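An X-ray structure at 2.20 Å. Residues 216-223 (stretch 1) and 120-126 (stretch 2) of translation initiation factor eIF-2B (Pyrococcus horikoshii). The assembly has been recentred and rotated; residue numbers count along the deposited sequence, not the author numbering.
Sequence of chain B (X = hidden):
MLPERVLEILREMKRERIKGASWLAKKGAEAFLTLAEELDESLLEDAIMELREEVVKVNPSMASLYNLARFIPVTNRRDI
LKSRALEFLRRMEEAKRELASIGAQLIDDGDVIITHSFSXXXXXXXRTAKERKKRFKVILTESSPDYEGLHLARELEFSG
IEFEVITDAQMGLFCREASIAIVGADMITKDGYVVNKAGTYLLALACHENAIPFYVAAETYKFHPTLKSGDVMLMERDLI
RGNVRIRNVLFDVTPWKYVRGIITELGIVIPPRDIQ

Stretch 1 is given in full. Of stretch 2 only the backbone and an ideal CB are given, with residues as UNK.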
ATOM      1  N   VAL B 216      -2.818  14.535 -12.002  1.00 13.44           N
ATOM      2  CA  VAL B 216      -1.497  14.753 -11.441  1.00 17.98           C
ATOM      3  C   VAL B 216      -1.205  16.250 -11.452  1.00 20.84           C
ATOM      4  O   VAL B 216      -1.405  16.915 -12.466  1.00 19.22           O
ATOM      5  CB  VAL B 216      -0.422  14.025 -12.273  1.00 21.71           C
ATOM      6  CG1 VAL B 216       0.974  14.370 -11.745  1.00 23.76           C
ATOM      7  CG2 VAL B 216      -0.665  12.525 -12.225  1.00 14.15           C
ATOM      8  N   ALA B 217      -0.757  16.779 -10.320  1.00 21.29           N
ATOM      9  CA  ALA B 217      -0.437  18.200 -10.224  1.00 18.99           C
ATOM     10  C   ALA B 217       1.071  18.362 -10.303  1.00 19.13           C
ATOM     11  O   ALA B 217       1.798  17.895  -9.423  1.00 16.72           O
ATOM     12  CB  ALA B 217      -0.955  18.767  -8.905  1.00 19.81           C
ATOM     13  N   ALA B 218       1.547  19.016 -11.357  1.00 15.32           N
ATOM     14  CA  ALA B 218       2.980  19.212 -11.517  1.00 17.38           C
ATOM     15  C   ALA B 218       3.321  20.514 -12.225  1.00 16.68           C
ATOM     16  O   ALA B 218       2.921  20.730 -13.366  1.00 17.50           O
ATOM     17  CB  ALA B 218       3.579  18.042 -12.285  1.00 17.97           C
ATOM     18  N   GLU B 219       4.058  21.387 -11.545  1.00 19.38           N
ATOM     19  CA  GLU B 219       4.457  22.641 -12.164  1.00 21.22           C
ATOM     20  C   GLU B 219       5.421  22.286 -13.290  1.00 24.56           C
ATOM     21  O   GLU B 219       6.058  21.230 -13.270  1.00 22.22           O
ATOM     22  CB  GLU B 219       5.157  23.568 -11.159  1.00 18.63           C
ATOM     23  CG  GLU B 219       4.247  24.101 -10.065  1.00 20.92           C
ATOM     24  CD  GLU B 219       4.185  23.191  -8.845  1.00 29.17           C
ATOM     25  OE1 GLU B 219       4.514  21.994  -8.969  1.00 25.75           O
ATOM     26  OE2 GLU B 219       3.795  23.677  -7.760  1.00 28.98           O
ATOM     27  N   THR B 220       5.515  23.177 -14.270  1.00 20.65           N
ATOM     28  CA  THR B 220       6.388  22.986 -15.417  1.00 24.55           C
ATOM     29  C   THR B 220       7.852  22.687 -15.075  1.00 20.87           C
ATOM     30  O   THR B 220       8.530  21.976 -15.816  1.00 19.21           O
ATOM     31  CB  THR B 220       6.295  24.224 -16.341  1.00 28.81           C
ATOM     32  OG1 THR B 220       5.118  24.107 -17.153  1.00 35.20           O
ATOM     33  CG2 THR B 220       7.517  24.354 -17.218  1.00 41.54           C
ATOM     34  N   TYR B 221       8.348  23.213 -13.959  1.00 22.73           N
ATOM     35  CA  TYR B 221       9.738  22.958 -13.602  1.00 22.73           C
ATOM     36  C   TYR B 221       9.926  21.534 -13.074  1.00 23.31           C
ATOM     37  O   TYR B 221      11.022  21.153 -12.668  1.00 17.13           O
ATOM     38  CB  TYR B 221      10.252  24.008 -12.597  1.00 21.63           C
ATOM     39  CG  TYR B 221       9.596  23.992 -11.234  1.00 26.97           C
ATOM     40  CD1 TYR B 221       9.937  23.028 -10.283  1.00 27.21           C
ATOM     41  CD2 TYR B 221       8.622  24.930 -10.899  1.00 25.13           C
ATOM     42  CE1 TYR B 221       9.322  22.996  -9.035  1.00 28.59           C
ATOM     43  CE2 TYR B 221       7.997  24.906  -9.654  1.00 27.08           C
ATOM     44  CZ  TYR B 221       8.351  23.935  -8.730  1.00 26.00           C
ATOM     45  OH  TYR B 221       7.719  23.893  -7.505  1.00 42.54           O
ATOM     46  N   LYS B 222       8.853  20.745 -13.096  1.00 19.31           N
ATOM     47  CA  LYS B 222       8.930  19.355 -12.649  1.00 23.52           C
ATOM     48  C   LYS B 222       8.951  18.417 -13.853  1.00 21.50           C
ATOM     49  O   LYS B 222       9.036  17.196 -13.707  1.00 23.63           O
ATOM     50  CB  LYS B 222       7.759  19.016 -11.721  1.00 20.68           C
ATOM     51  CG  LYS B 222       7.877  19.692 -10.364  1.00 26.44           C
ATOM     52  CD  LYS B 222       6.688  19.409  -9.466  1.00 30.58           C
ATOM     53  CE  LYS B 222       6.978  19.853  -8.037  1.00 30.61           C
ATOM     54  NZ  LYS B 222       5.840  19.555  -7.128  1.00 35.94           N
ATOM     55  N   PHE B 223       8.869  19.000 -15.046  1.00 18.08           N
ATOM     56  CA  PHE B 223       8.917  18.227 -16.285  1.00 20.87           C
ATOM     57  C   PHE B 223      10.388  18.075 -16.666  1.00 23.12           C
ATOM     58  O   PHE B 223      11.102  19.073 -16.790  1.00 23.06           O
ATOM     59  CB  PHE B 223       8.182  18.962 -17.418  1.00 20.92           C
ATOM     60  CG  PHE B 223       6.679  18.889 -17.334  1.00 16.61           C
ATOM     61  CD1 PHE B 223       6.004  19.341 -16.208  1.00 15.37           C
ATOM     62  CD2 PHE B 223       5.937  18.392 -18.404  1.00 20.43           C
ATOM     63  CE1 PHE B 223       4.605  19.306 -16.143  1.00 12.20           C
ATOM     64  CE2 PHE B 223       4.542  18.352 -18.353  1.00 23.22           C
ATOM     65  CZ  PHE B 223       3.875  18.813 -17.216  1.00 18.12           C
ATOM     66  N   UNK B 120       2.998  19.787  -1.407  1.00 14.88           N
ATOM     67  CA  UNK B 120       2.577  21.140  -1.065  1.00 18.45           C
ATOM     68  C   UNK B 120       1.680  21.716  -2.156  1.00 20.24           C
ATOM     69  O   UNK B 120       0.805  22.534  -1.883  1.00 19.21           O
ATOM     70  CB  UNK B 120       3.794  22.041  -0.847  1.00 18.45           C
ATOM     71  N   UNK B 121       1.878  21.262  -3.388  1.00 19.97           N
ATOM     72  CA  UNK B 121       1.076  21.735  -4.510  1.00 15.38           C
ATOM     73  C   UNK B 121      -0.353  21.216  -4.400  1.00 17.46           C
ATOM     74  O   UNK B 121      -1.313  21.975  -4.563  1.00 19.56           O
ATOM     75  CB  UNK B 121       1.700  21.300  -5.838  1.00 15.38           C
ATOM     76  N   UNK B 122      -0.505  19.924  -4.123  1.00 19.33           N
ATOM     77  CA  UNK B 122      -1.841  19.355  -3.987  1.00 15.30           C
ATOM     78  C   UNK B 122      -2.528  20.014  -2.795  1.00 16.89           C
ATOM     79  O   UNK B 122      -3.726  20.284  -2.830  1.00 21.72           O
ATOM     80  CB  UNK B 122      -1.782  17.836  -3.817  1.00 15.30           C
ATOM     81  N   UNK B 123      -1.760  20.271  -1.742  1.00 14.85           N
ATOM     82  CA  UNK B 123      -2.293  20.916  -0.545  1.00 19.90           C
ATOM     83  C   UNK B 123      -2.837  22.320  -0.861  1.00 18.42           C
ATOM     84  O   UNK B 123      -3.909  22.696  -0.392  1.00 19.56           O
ATOM     85  CB  UNK B 123      -1.209  21.000   0.532  1.00 19.90           C
ATOM     86  N   UNK B 124      -2.108  23.095  -1.662  1.00 22.85           N
ATOM     87  CA  UNK B 124      -2.583  24.433  -2.005  1.00 21.28           C
ATOM     88  C   UNK B 124      -3.790  24.380  -2.927  1.00 22.93           C
ATOM     89  O   UNK B 124      -4.630  25.285  -2.914  1.00 24.51           O
ATOM     90  CB  UNK B 124      -1.462  25.242  -2.662  1.00 21.28           C
ATOM     91  N   UNK B 125      -3.885  23.322  -3.727  1.00 20.15           N
ATOM     92  CA  UNK B 125      -5.033  23.162  -4.611  1.00 20.15           C
ATOM     93  C   UNK B 125      -6.254  22.969  -3.720  1.00 22.64           C
ATOM     94  O   UNK B 125      -7.296  23.594  -3.911  1.00 25.69           O
ATOM     95  CB  UNK B 125      -4.849  21.990  -5.577  1.00 20.15           C
ATOM     96  N   UNK B 126      -6.111  22.089  -2.738  1.00 23.39           N
ATOM     97  CA  UNK B 126      -7.199  21.788  -1.821  1.00 22.82           C
ATOM     98  C   UNK B 126      -7.621  23.011  -0.999  1.00 23.37           C
ATOM     99  O   UNK B 126      -8.812  23.281  -0.843  1.00 25.28           O
ATOM    100  CB  UNK B 126      -6.787  20.649  -0.886  1.00 22.82           C
TER

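Stretch 2 is helical from 120 to 126. Its phi/psi values and the 3.0 Å hydrogen bonds from N of 124, 125 and 126 to O of 120, 121 and 122 agree. The helix passes the strand end at Ala-217 and the turn that follows it.

Position 120 points its CA-to-CB bond sideways, and its ideal CB has nothing of stretch 1 within 5.5 Å. Stretch 1 hardly limits the choice, and a small or polar residue would do. The residue is Ser-120, chi1 46° (p). Its OG is hydrogen-bonded elsewhere in the structure.

Position 121 points toward stretch 1 and meets the most from it. Its ideal CB lies 3.7 Å from Glu-219 OE2, 4.7 Å from Lys-222 NZ and 4.8 Å from Ala-217 CB. A short side chain with a donor would suit the carboxylate; serine or threonine are candidates. A methyl branch would add contact with the alanine. The residue is Thr-121, chi1 -64° (m). Its OG1 donates a hydrogen bond to Glu-219 OE2 at 2.6 Å. The other carboxylate oxygen, Glu-219 OE1, forms a salt bridge with Lys-222 NZ at 3.3 Å, and the hydrogen bond within it is weak. Water 1 bridges Thr-121 and Lys-222: it donates to Thr-121 OG1 at 3.1 Å and accepts from Lys-222 NZ at 2.9 Å. Thr-121 CG2 lies 3.9 Å from Ala-217 CB.

Position 122 points sideways. Its ideal CB is 5.2 Å from Ala-217 CB, so one more carbon could reach that methyl. Valine, isoleucine or leucine would fit, and alanine would leave a looser contact. The residue is Val-122, chi1 173° (t). Its CG2 comes to 4.2 Å from Ala-217 CB.

Positions 123 and 124 are out of reach of stretch 1, which therefore gives no preference. They hold Leu-123 and Glu-124. Glu-124 OE2 is hydrogen-bonded just outside the stretches.

Position 125 lies one helical turn after Thr-121 and again points toward stretch 1. Its ideal CB has nothing of stretch 1 within 5.5 Å, so a longer side chain is needed to make contact. The nearby target is the methyl of Ala-217, which favours isoleucine, leucine or methionine. The residue is Ile-125, chi1 -71° (m) and chi2 179° (t). Ile-125 CD1 lies 3.7 Å from Ala-217 CB. The Ala-217 methyl thus contacts Thr-121, Val-122 and Ile-125.

Position 126 is out of reach, and stretch 1 sets no requirement. It is Ile-126.

Stretch 2 120-126: STVLEII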
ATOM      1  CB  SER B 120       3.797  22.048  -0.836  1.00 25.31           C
ATOM      2  OG  SER B 120       4.764  21.876  -1.857  1.00 33.37           O
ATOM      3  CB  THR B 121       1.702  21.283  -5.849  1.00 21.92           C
ATOM      4  OG1 THR B 121       2.991  21.897  -5.996  1.00 26.36           O
ATOM      5  CG2 THR B 121       0.822  21.678  -7.025  1.00 16.64           C
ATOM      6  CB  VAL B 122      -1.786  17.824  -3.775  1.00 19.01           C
ATOM      7  CG1 VAL B 122      -3.184  17.285  -3.455  1.00 15.44           C
ATOM      8  CG2 VAL B 122      -1.241  17.152  -5.027  1.00 16.58           C
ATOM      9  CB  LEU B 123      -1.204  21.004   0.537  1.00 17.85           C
ATOM     10  CG  LEU B 123      -1.563  21.806   1.795  1.00 23.69           C
ATOM     11  CD1 LEU B 123      -2.834  21.243   2.427  1.00 13.24           C
ATOM     12  CD2 LEU B 123      -0.404  21.771   2.783  1.00 17.82           C
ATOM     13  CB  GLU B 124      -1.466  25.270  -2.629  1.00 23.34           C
ATOM     14  CG  GLU B 124      -0.442  25.749  -1.606  1.00 31.86           C
ATOM     15  CD  GLU B 124      -1.093  26.346  -0.360  1.00 38.73           C
ATOM     16  OE1 GLU B 124      -1.947  27.250  -0.505  1.00 40.84           O
ATOM     17  OE2 GLU B 124      -0.748  25.915   0.765  1.00 36.43           O
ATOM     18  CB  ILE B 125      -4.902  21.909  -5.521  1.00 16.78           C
ATOM     19  CG1 ILE B 125      -3.818  22.135  -6.578  1.00 19.97           C
ATOM     20  CG2 ILE B 125      -6.240  21.605  -6.190  1.00 14.21           C
ATOM     21  CD1 ILE B 125      -3.609  20.944  -7.510  1.00 16.34           C
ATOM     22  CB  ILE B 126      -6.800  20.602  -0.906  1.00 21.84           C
ATOM     23  CG1 ILE B 126      -6.855  19.302  -1.722  1.00 27.55           C
ATOM     24  CG2 ILE B 126      -7.711  20.516   0.295  1.00 19.77           C
ATOM     25  CD1 ILE B 126      -6.274  18.076  -1.007  1.00 24.51           C
TER
HETATM   26  O   HOH W   1       5.033  20.222  -4.424  1.00 28.58           O
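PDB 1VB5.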